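PDB 2YZK: orotate phosphoribosyltransferase from Aeropyrum pernix, which probably catalyses the magnesium-dependent transfer of a ribosyl phosphate group from 5-phosphoribose 1-diphosphate to orotate, forming orotidine monophosphate for UMP synthesis. Local coordinates for residues Lys4-Lys8 with Arg9-Leu13; Tyr41-Ala44 with Leu45-Leu49; Leu142-Gly146 with Glu147-Glu151; Ser162-Leu166 with Lys167-Glu171. One frame throughout, in Å; residues are numbered along the deposited sequence.

Contact 1: residues Lys4-Lys8 with Arg9-Leu13; sequences KVLKK and RGAVL
Leu6 and Val12 meet at an oblique angle where helix 2-9 ends and the chain doubles back towards strand 12-14. Leu6 CG lies beside its own backbone N (chi1 -67°), which turns both methyls towards the returning chain. CD2 presses on Ala11 CB at 3.4 Å, closer than carbons usually pack, while CB and CD1 straddle one branch of Val12. That branch, CG2, comes to 3.6 Å from Leu6 CB. A branched leucine suits this place because its two methyls serve two neighbours at once, and the small methyl of Ala11 fits snugly against one of them.

The backbone makes this meeting possible through a Schellman motif. Arg9 N still bonds to Val5 O in the helical manner, but Gly10 takes a positive phi of 72°, a conformation glycine adopts easily. Gly10 N then bonds to Lys7 O, reaching it from above the carbonyl plane, and Ala11 N closes the turn on Leu6 O at 2.8 Å. Arg9 lays its CB and CG against Val5 O, and the chain bends at chi2 and chi3 to carry the guanidinium away from the turn, where NH2 bonds to Asp103 O of the second subunit.

Around the turn, Leu6 also packs on Met31 and Leu34, and Val5 rests on Ser40 of helix 38-58. Val12 lies against Val27 and Ile29 of the adjoining strand 24-29, so the helix end is fastened to the small antiparallel sheet.

Contact 2: residues Tyr41-Ala44 with Leu45-Leu49; sequences YSVA and LDLLL
The ring of Tyr41 is met obliquely by Leu45, one turn further along the α-helix 38-58. Leu45 CD1 lies 4.1 Å from Tyr41 CD1, and the two side chains run side by side in the same direction. Tyr41 CG sits between the backbone N and the carbonyl carbon (chi1 71°), which carries the ring out towards the second subunit. Its phenol can thereby reach Lys82 O of that subunit, while the ring and Leu45 pack together on Leu78 of the same partner chain. An aromatic residue with a polar end suits such an interface: its carbons join the apolar cluster and its hydroxyl is used by the partner chain.

The other flat group, the carboxylate of Asp46, folds back over the preceding turn, so that OD2 stands 3.0 Å from Ser42 O. Both atoms are acceptors and form no hydrogen bond; Ser42 O takes its bond from Asp46 N instead, and OD1 has a long, weak ion pair with Arg79. Ser42 itself turns its OG to Glu38.

On another side of the helix Val43 and Leu47 also lie alongside one another, and the small Ala44 together with Leu48 packs against Leu142. Regular i to i+4 bonds hold the turns together, from Leu45 N to Tyr41 O through to Leu48 N on Ala44 O. In the valine-leucine pair the touching atoms are Val43 CG1 and Leu47 CD1, 4.2 Å apart.

Contact 3: residues Leu142-Gly146 with Glu147-Glu151; sequences LVDRG and EGAGE
Arg145, in the middle of the Asx turn that ends strand 143-144, clasps Glu147, just after the turn. Arg145 CB is 3.9 Å from Glu147 CD, so the carboxylate already lies beside the root of the arginine. CG stands beside the backbone N (chi1 -69°), and CD follows, 3.8 Å from Glu147 OE1. A bend at chi3 then presents the side of the guanidinium. NE donates to Glu147 OE1 at 2.9 Å, almost straight at 173° and within the guanidinium plane, although it reaches that oxygen from above the carboxylate plane. NH2 takes Glu147 OE2 at 3.2 Å on its syn side. The grip is thus side-on and two-pronged, with the two planes 63° apart. Arg23 shares OE1, so two arginines converge on one glutamate, whose extended chain suits it to hold both. This fixes the rotation of Arg145, which is predicted to bind orotate and lies near Thr117.

In the Asx turn, Asp144 OD1 accepts from Gly146 N, whose residue has the positive phi that glycine tolerates well. Gly148, also at positive phi, occupies the N-cap of helix 149-154, and the strand is tied to that helix through water. Water 1 donates to Asp144 OD1 and accepts from Glu147 N and Ala149 N; water 2 donates to Asp144 OD2 at 2.7 Å and accepts from Gly150 N at 2.8 Å.

Contact 4: residues Ser162-Leu166 with Lys167-Glu171; sequences SVATL and KTILE
Thr165 OG1 receives two bonds from Thr168: one from its hydroxyl, OG1, at 3.0 Å and one from its backbone N at 3.2 Å. The second, with an angle of 159° at the hydrogen, caps the first turn of helix 166-172. Thr165 can offer its oxygen there because OG1 sits between the backbone N and the carbonyl carbon (chi1 64°), facing the start of the helix. A threonine suits both needs, being at ease in a strand and able to cap a helix. Its own backbone N is buried and finds no partner.

Beside the cap, Ile169 N bonds to Thr165 O, and Ile169 CD1 rests 4.1 Å from Ala164 CB, a methyl small enough to lie against the end of the isoleucine. Leu166 crosses Leu170 obliquely, CD1 against Leu170 CG at 3.8 Å.

Farther out, backbone hydrogen bonds between Asp144 and both Ala164 and Leu166 hold the approach to the helix. Ile169 packs on Val143 and Leu6, and Leu166 touches Arg145, predicted to bind orotate. The arrangement is a classic threonine N-cap, here at a strand-to-helix junction bordering the probable orotate site.

Overall arrangement
The contacts follow one another along the chain in numerical order, none enclosing another. Contacts 3 and 4 are closest, with centres about 10 Å apart; their strands 143-144 and 164-165 are neighbours in a small parallel sheet, probably linked by bonds between Leu142, Asp144 and Ala164. Contact 1, about 12 Å from contact 4 between centres, packs Val12 on Ile169. Contact 2, on helix 38-58, touches all three others: Val43 meets Val5, Leu47 meets Val163, and contact 3 is met by apolar packing. The N-terminal helix and the last helix thus pack together beside the small sheet whose strand 143-144 leads into Arg145, while contacts 1 and 2 also reach the second subunit of the homodimer.

Contact 1: residues Lys4-Lys8 with Arg9-Leu13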
loop_
_atom_site.group_PDB
_atom_site.type_symbol
_atom_site.label_atom_id
_atom_site.label_comp_id
_atom_site.label_asym_id
_atom_site.label_seq_id
_atom_site.Cartn_x
_atom_site.Cartn_y
_atom_site.Cartn_z
ATOM N N LYS A 4 -6.849 23.050 -0.492
ATOM C CA LYS A 4 -5.581 23.759 -0.386
ATOM C C LYS A 4 -4.388 22.816 -0.515
ATOM O O LYS A 4 -3.481 23.055 -1.313
ATOM C CB LYS A 4 -5.506 24.508 0.947
ATOM C CG LYS A 4 -6.579 25.573 1.123
ATOM C CD LYS A 4 -6.407 26.321 2.437
ATOM C CE LYS A 4 -7.506 27.356 2.632
ATOM N NZ LYS A 4 -7.521 28.364 1.533
ATOM N N VAL A 5 -4.399 21.742 0.271
ATOM C CA VAL A 5 -3.322 20.755 0.255
ATOM C C VAL A 5 -3.207 20.083 -1.110
ATOM O O VAL A 5 -2.104 19.821 -1.593
ATOM C CB VAL A 5 -3.557 19.663 1.318
ATOM C CG1 VAL A 5 -2.405 18.685 1.317
ATOM C CG2 VAL A 5 -3.720 20.297 2.690
ATOM N N LEU A 6 -4.351 19.806 -1.726
ATOM C CA LEU A 6 -4.377 19.165 -3.030
ATOM C C LEU A 6 -3.700 20.034 -4.080
ATOM O O LEU A 6 -2.902 19.548 -4.880
ATOM C CB LEU A 6 -5.822 18.875 -3.446
ATOM C CG LEU A 6 -6.556 17.824 -2.606
ATOM C CD1 LEU A 6 -8.009 17.723 -3.048
ATOM C CD2 LEU A 6 -5.859 16.481 -2.759
ATOM N N LYS A 7 -4.015 21.326 -4.067
ATOM C CA LYS A 7 -3.433 22.258 -5.024
ATOM C C LYS A 7 -1.923 22.342 -4.817
ATOM O O LYS A 7 -1.153 22.314 -5.780
ATOM C CB LYS A 7 -4.059 23.648 -4.858
ATOM C CG LYS A 7 -3.620 24.654 -5.915
ATOM C CD LYS A 7 -4.183 26.049 -5.648
ATOM C CE LYS A 7 -3.642 26.640 -4.354
ATOM N NZ LYS A 7 -4.071 28.054 -4.160
ATOM N N LYS A 8 -1.511 22.428 -3.555
ATOM C CA LYS A 8 -0.096 22.520 -3.194
ATOM C C LYS A 8 0.734 21.355 -3.733
ATOM O O LYS A 8 1.842 21.546 -4.239
ATOM C CB LYS A 8 0.060 22.552 -1.672
ATOM C CG LYS A 8 -0.761 23.615 -0.955
ATOM C CD LYS A 8 -0.241 25.024 -1.205
ATOM C CE LYS A 8 -1.048 26.045 -0.418
ATOM N NZ LYS A 8 -0.553 27.434 -0.624
ATOM N N ARG A 9 0.196 20.147 -3.606
ATOM C CA ARG A 9 0.891 18.944 -4.054
ATOM C C ARG A 9 0.637 18.568 -5.512
ATOM O O ARG A 9 1.155 17.563 -5.992
ATOM C CB ARG A 9 0.504 17.761 -3.159
ATOM C CG ARG A 9 0.957 17.893 -1.710
ATOM C CD ARG A 9 2.475 17.845 -1.621
ATOM N NE ARG A 9 2.983 16.587 -2.160
ATOM C CZ ARG A 9 4.260 16.347 -2.446
ATOM N NH1 ARG A 9 5.183 17.280 -2.244
ATOM N NH2 ARG A 9 4.610 15.173 -2.951
ATOM N N GLY A 10 -0.155 19.365 -6.218
ATOM C CA GLY A 10 -0.441 19.046 -7.605
ATOM C C GLY A 10 -1.375 17.855 -7.728
ATOM O O GLY A 10 -1.427 17.197 -8.771
ATOM N N ALA A 11 -2.112 17.569 -6.659
ATOM C CA ALA A 11 -3.054 16.453 -6.652
ATOM C C ALA A 11 -4.273 16.811 -7.499
ATOM O O ALA A 11 -5.123 15.970 -7.790
ATOM C CB ALA A 11 -3.469 16.122 -5.219
ATOM N N VAL A 12 -4.349 18.082 -7.875
ATOM C CA VAL A 12 -5.413 18.587 -8.730
ATOM C C VAL A 12 -4.657 19.377 -9.789
ATOM O O VAL A 12 -4.136 20.457 -9.512
ATOM C CB VAL A 12 -6.380 19.512 -7.961
ATOM C CG1 VAL A 12 -7.419 20.081 -8.907
ATOM C CG2 VAL A 12 -7.067 18.728 -6.851
ATOM N N LEU A 13 -4.582 18.820 -10.993
ATOM C CA LEU A 13 -3.850 19.443 -12.086
ATOM C C LEU A 13 -4.719 19.931 -13.237
ATOM O O LEU A 13 -5.591 19.215 -13.727
ATOM C CB LEU A 13 -2.814 18.458 -12.633
ATOM C CG LEU A 13 -1.954 18.910 -13.815
ATOM C CD1 LEU A 13 -0.980 19.983 -13.355
ATOM C CD2 LEU A 13 -1.196 17.716 -14.381
#

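Contact 2: residues Tyr41-Ala44 with Leu45-Leu49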
loop_
_atom_site.group_PDB
_atom_site.type_symbol
_atom_site.label_atom_id
_atom_site.label_comp_id
_atom_site.label_asym_id
_atom_site.label_seq_id
_atom_site.Cartn_x
_atom_site.Cartn_y
_atom_site.Cartn_z
ATOM N N TYR A 41 -0.073 14.203 3.766
ATOM C CA TYR A 41 -0.775 12.968 4.073
ATOM C C TYR A 41 -1.314 12.936 5.498
ATOM O O TYR A 41 -2.313 12.269 5.764
ATOM C CB TYR A 41 0.072 11.717 3.741
ATOM C CG TYR A 41 1.279 11.398 4.602
ATOM C CD1 TYR A 41 1.156 11.143 5.967
ATOM C CD2 TYR A 41 2.533 11.232 4.017
ATOM C CE1 TYR A 41 2.258 10.721 6.729
ATOM C CE2 TYR A 41 3.631 10.811 4.759
ATOM C CZ TYR A 41 3.491 10.555 6.114
ATOM O OH TYR A 41 4.585 10.134 6.839
ATOM N N SER A 42 -0.686 13.680 6.406
ATOM C CA SER A 42 -1.165 13.713 7.782
ATOM C C SER A 42 -2.509 14.426 7.859
ATOM O O SER A 42 -3.390 14.015 8.617
ATOM C CB SER A 42 -0.156 14.406 8.693
ATOM O OG SER A 42 0.930 13.539 8.966
ATOM N N VAL A 43 -2.665 15.490 7.077
ATOM C CA VAL A 43 -3.923 16.226 7.053
ATOM C C VAL A 43 -4.997 15.288 6.507
ATOM O O VAL A 43 -6.105 15.202 7.040
ATOM C CB VAL A 43 -3.827 17.480 6.141
ATOM C CG1 VAL A 43 -5.196 18.123 5.981
ATOM C CG2 VAL A 43 -2.851 18.478 6.738
ATOM N N ALA A 44 -4.644 14.565 5.449
ATOM C CA ALA A 44 -5.561 13.628 4.807
ATOM C C ALA A 44 -5.978 12.519 5.760
ATOM O O ALA A 44 -7.153 12.171 5.837
ATOM C CB ALA A 44 -4.906 13.022 3.566
ATOM N N LEU A 45 -5.010 11.964 6.481
ATOM C CA LEU A 45 -5.300 10.890 7.417
ATOM C C LEU A 45 -6.227 11.360 8.527
ATOM O O LEU A 45 -7.153 10.645 8.910
ATOM C CB LEU A 45 -4.007 10.339 8.023
ATOM C CG LEU A 45 -3.161 9.452 7.108
ATOM C CD1 LEU A 45 -1.882 9.076 7.829
ATOM C CD2 LEU A 45 -3.941 8.198 6.717
ATOM N N ASP A 46 -5.982 12.559 9.044
ATOM C CA ASP A 46 -6.823 13.075 10.112
ATOM C C ASP A 46 -8.257 13.264 9.636
ATOM O O ASP A 46 -9.204 12.991 10.375
ATOM C CB ASP A 46 -6.268 14.395 10.651
ATOM C CG ASP A 46 -4.940 14.215 11.364
ATOM O OD1 ASP A 46 -4.753 13.163 12.013
ATOM O OD2 ASP A 46 -4.090 15.125 11.289
ATOM N N LEU A 47 -8.417 13.729 8.402
ATOM C CA LEU A 47 -9.753 13.933 7.850
ATOM C C LEU A 47 -10.448 12.591 7.614
ATOM O O LEU A 47 -11.656 12.471 7.807
ATOM C CB LEU A 47 -9.669 14.735 6.546
ATOM C CG LEU A 47 -9.274 16.210 6.705
ATOM C CD1 LEU A 47 -9.090 16.841 5.335
ATOM C CD2 LEU A 47 -10.347 16.949 7.501
ATOM N N LEU A 48 -9.687 11.583 7.197
ATOM C CA LEU A 48 -10.249 10.253 6.968
ATOM C C LEU A 48 -10.728 9.648 8.292
ATOM O O LEU A 48 -11.782 9.015 8.354
ATOM C CB LEU A 48 -9.207 9.327 6.324
ATOM C CG LEU A 48 -8.965 9.556 4.827
ATOM C CD1 LEU A 48 -7.659 8.922 4.411
ATOM C CD2 LEU A 48 -10.122 8.976 4.026
ATOM N N LEU A 49 -9.946 9.845 9.347
ATOM C CA LEU A 49 -10.305 9.311 10.656
ATOM C C LEU A 49 -11.575 9.993 11.128
ATOM O O LEU A 49 -12.474 9.357 11.673
ATOM C CB LEU A 49 -9.162 9.545 11.653
ATOM C CG LEU A 49 -7.960 8.622 11.420
ATOM C CD1 LEU A 49 -6.744 9.093 12.196
ATOM C CD2 LEU A 49 -8.356 7.201 11.825
#

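Contact 3: residues Leu142-Gly146 with Glu147-Glu151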
loop_
_atom_site.group_PDB
_atom_site.type_symbol
_atom_site.label_atom_id
_atom_site.label_comp_id
_atom_site.label_asym_id
_atom_site.label_seq_id
_atom_site.Cartn_x
_atom_site.Cartn_y
_atom_site.Cartn_z
ATOM N N LEU A 142 -11.149 9.564 0.064
ATOM C CA LEU A 142 -10.719 10.942 0.250
ATOM C C LEU A 142 -11.573 11.849 -0.621
ATOM O O LEU A 142 -12.096 12.866 -0.157
ATOM C CB LEU A 142 -9.248 11.103 -0.143
ATOM C CG LEU A 142 -8.214 10.642 0.880
ATOM C CD1 LEU A 142 -6.839 10.604 0.222
ATOM C CD2 LEU A 142 -8.224 11.588 2.082
ATOM N N VAL A 143 -11.717 11.465 -1.883
ATOM C CA VAL A 143 -12.496 12.245 -2.833
ATOM C C VAL A 143 -13.514 11.423 -3.610
ATOM O O VAL A 143 -13.193 10.379 -4.180
ATOM C CB VAL A 143 -11.574 12.960 -3.855
ATOM C CG1 VAL A 143 -12.416 13.660 -4.918
ATOM C CG2 VAL A 143 -10.692 13.969 -3.141
ATOM N N ASP A 144 -14.755 11.896 -3.620
ATOM C CA ASP A 144 -15.807 11.225 -4.370
ATOM C C ASP A 144 -16.056 12.099 -5.594
ATOM O O ASP A 144 -16.358 13.284 -5.463
ATOM C CB ASP A 144 -17.077 11.101 -3.520
ATOM C CG ASP A 144 -18.251 10.511 -4.291
ATOM O OD1 ASP A 144 -18.028 9.925 -5.374
ATOM O OD2 ASP A 144 -19.399 10.623 -3.806
ATOM N N ARG A 145 -15.908 11.524 -6.783
ATOM C CA ARG A 145 -16.122 12.294 -7.997
ATOM C C ARG A 145 -17.586 12.690 -8.139
ATOM O O ARG A 145 -17.916 13.599 -8.901
ATOM C CB ARG A 145 -15.680 11.497 -9.224
ATOM C CG ARG A 145 -14.175 11.278 -9.328
ATOM C CD ARG A 145 -13.827 10.721 -10.699
ATOM N NE ARG A 145 -14.276 11.638 -11.744
ATOM C CZ ARG A 145 -13.565 12.664 -12.199
ATOM N NH1 ARG A 145 -12.353 12.907 -11.717
ATOM N NH2 ARG A 145 -14.079 13.470 -13.118
ATOM N N GLY A 146 -18.454 12.012 -7.394
ATOM C CA GLY A 146 -19.875 12.303 -7.456
ATOM C C GLY A 146 -20.441 11.909 -8.803
ATOM O O GLY A 146 -21.263 12.623 -9.390
ATOM N N GLU A 147 -20.004 10.756 -9.294
ATOM C CA GLU A 147 -20.452 10.275 -10.590
ATOM C C GLU A 147 -21.065 8.877 -10.547
ATOM O O GLU A 147 -20.764 8.016 -11.379
ATOM C CB GLU A 147 -19.284 10.356 -11.583
ATOM C CG GLU A 147 -18.825 11.810 -11.782
ATOM C CD GLU A 147 -17.558 11.963 -12.608
ATOM O OE1 GLU A 147 -16.898 10.948 -12.905
ATOM O OE2 GLU A 147 -17.214 13.117 -12.950
ATOM N N GLY A 148 -21.924 8.658 -9.556
ATOM C CA GLY A 148 -22.604 7.379 -9.439
ATOM C C GLY A 148 -22.099 6.345 -8.447
ATOM O O GLY A 148 -22.786 5.353 -8.213
ATOM N N ALA A 149 -20.925 6.557 -7.858
ATOM C CA ALA A 149 -20.374 5.590 -6.909
ATOM C C ALA A 149 -21.277 5.360 -5.704
ATOM O O ALA A 149 -21.553 4.214 -5.335
ATOM C CB ALA A 149 -18.989 6.039 -6.439
ATOM N N GLY A 150 -21.736 6.446 -5.091
ATOM C CA GLY A 150 -22.591 6.320 -3.925
ATOM C C GLY A 150 -23.887 5.581 -4.188
ATOM O O GLY A 150 -24.330 4.783 -3.362
ATOM N N GLU A 151 -24.504 5.848 -5.337
ATOM C CA GLU A 151 -25.760 5.198 -5.694
ATOM C C GLU A 151 -25.563 3.709 -5.950
ATOM O O GLU A 151 -26.379 2.880 -5.531
ATOM C CB GLU A 151 -26.357 5.847 -6.948
ATOM C CG GLU A 151 -26.853 7.276 -6.773
ATOM C CD GLU A 151 -25.753 8.259 -6.419
ATOM O OE1 GLU A 151 -24.628 8.133 -6.953
ATOM O OE2 GLU A 151 -26.024 9.175 -5.612
HETATM O O HOH W 1 -18.746 8.841 -7.802
HETATM O O HOH W 2 -21.309 9.199 -5.167
#

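Contact 4: residues Ser162-Leu166 with Lys167-Glu171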
loop_
_atom_site.group_PDB
_atom_site.type_symbol
_atom_site.label_atom_id
_atom_site.label_comp_id
_atom_site.label_asym_id
_atom_site.label_seq_id
_atom_site.Cartn_x
_atom_site.Cartn_y
_atom_site.Cartn_z
ATOM N N SER A 162 -17.147 10.257 2.093
ATOM C CA SER A 162 -15.954 10.877 1.529
ATOM C C SER A 162 -15.536 12.119 2.295
ATOM O O SER A 162 -16.368 12.792 2.901
ATOM C CB SER A 162 -16.207 11.258 0.067
ATOM O OG SER A 162 -17.250 12.216 -0.033
ATOM N N VAL A 163 -14.241 12.412 2.273
ATOM C CA VAL A 163 -13.735 13.602 2.942
ATOM C C VAL A 163 -14.231 14.805 2.150
ATOM O O VAL A 163 -14.658 15.813 2.725
ATOM C CB VAL A 163 -12.191 13.609 2.994
ATOM C CG1 VAL A 163 -11.691 14.947 3.518
ATOM C CG2 VAL A 163 -11.707 12.488 3.908
ATOM N N ALA A 164 -14.191 14.694 0.827
ATOM C CA ALA A 164 -14.662 15.780 -0.024
ATOM C C ALA A 164 -15.133 15.283 -1.385
ATOM O O ALA A 164 -14.820 14.163 -1.800
ATOM C CB ALA A 164 -13.557 16.818 -0.210
ATOM N N THR A 165 -15.904 16.115 -2.070
ATOM C CA THR A 165 -16.377 15.768 -3.396
ATOM C C THR A 165 -15.575 16.608 -4.370
ATOM O O THR A 165 -15.064 17.671 -4.012
ATOM C CB THR A 165 -17.870 16.091 -3.594
ATOM O OG1 THR A 165 -18.072 17.505 -3.489
ATOM C CG2 THR A 165 -18.718 15.364 -2.549
ATOM N N LEU A 166 -15.450 16.117 -5.595
ATOM C CA LEU A 166 -14.718 16.827 -6.631
ATOM C C LEU A 166 -15.353 18.189 -6.874
ATOM O O LEU A 166 -14.656 19.195 -7.014
ATOM C CB LEU A 166 -14.727 16.003 -7.923
ATOM C CG LEU A 166 -14.121 16.664 -9.162
ATOM C CD1 LEU A 166 -12.662 17.010 -8.901
ATOM C CD2 LEU A 166 -14.252 15.722 -10.352
ATOM N N LYS A 167 -16.683 18.226 -6.912
ATOM C CA LYS A 167 -17.389 19.479 -7.141
ATOM C C LYS A 167 -16.999 20.530 -6.104
ATOM O O LYS A 167 -16.722 21.677 -6.449
ATOM C CB LYS A 167 -18.906 19.258 -7.108
ATOM C CG LYS A 167 -19.716 20.520 -7.389
ATOM C CD LYS A 167 -21.222 20.244 -7.407
ATOM C CE LYS A 167 -21.719 19.754 -6.049
ATOM N NZ LYS A 167 -21.393 20.711 -4.949
ATOM N N THR A 168 -16.974 20.138 -4.834
ATOM C CA THR A 168 -16.615 21.065 -3.770
ATOM C C THR A 168 -15.168 21.535 -3.891
ATOM O O THR A 168 -14.874 22.708 -3.677
ATOM C CB THR A 168 -16.836 20.429 -2.382
ATOM O OG1 THR A 168 -18.239 20.188 -2.194
ATOM C CG2 THR A 168 -16.334 21.353 -1.277
ATOM N N ILE A 169 -14.266 20.626 -4.242
ATOM C CA ILE A 169 -12.861 20.992 -4.392
ATOM C C ILE A 169 -12.654 21.978 -5.540
ATOM O O ILE A 169 -11.914 22.946 -5.396
ATOM C CB ILE A 169 -11.975 19.750 -4.640
ATOM C CG1 ILE A 169 -11.944 18.878 -3.384
ATOM C CG2 ILE A 169 -10.558 20.171 -5.024
ATOM C CD1 ILE A 169 -11.419 17.459 -3.597
ATOM N N LEU A 170 -13.308 21.740 -6.671
ATOM C CA LEU A 170 -13.145 22.632 -7.814
ATOM C C LEU A 170 -13.724 24.016 -7.529
ATOM O O LEU A 170 -13.161 25.029 -7.948
ATOM C CB LEU A 170 -13.787 22.031 -9.070
ATOM C CG LEU A 170 -13.136 20.738 -9.581
ATOM C CD1 LEU A 170 -13.787 20.320 -10.894
ATOM C CD2 LEU A 170 -11.635 20.946 -9.783
ATOM N N GLU A 171 -14.844 24.057 -6.815
ATOM C CA GLU A 171 -15.469 25.326 -6.462
ATOM C C GLU A 171 -14.536 26.134 -5.560
ATOM O O GLU A 171 -14.318 27.327 -5.779
ATOM C CB GLU A 171 -16.800 25.080 -5.746
ATOM C CG GLU A 171 -17.249 26.242 -4.871
ATOM C CD GLU A 171 -18.554 25.967 -4.147
ATOM O OE1 GLU A 171 -19.627 26.137 -4.766
ATOM O OE2 GLU A 171 -18.504 25.573 -2.960
#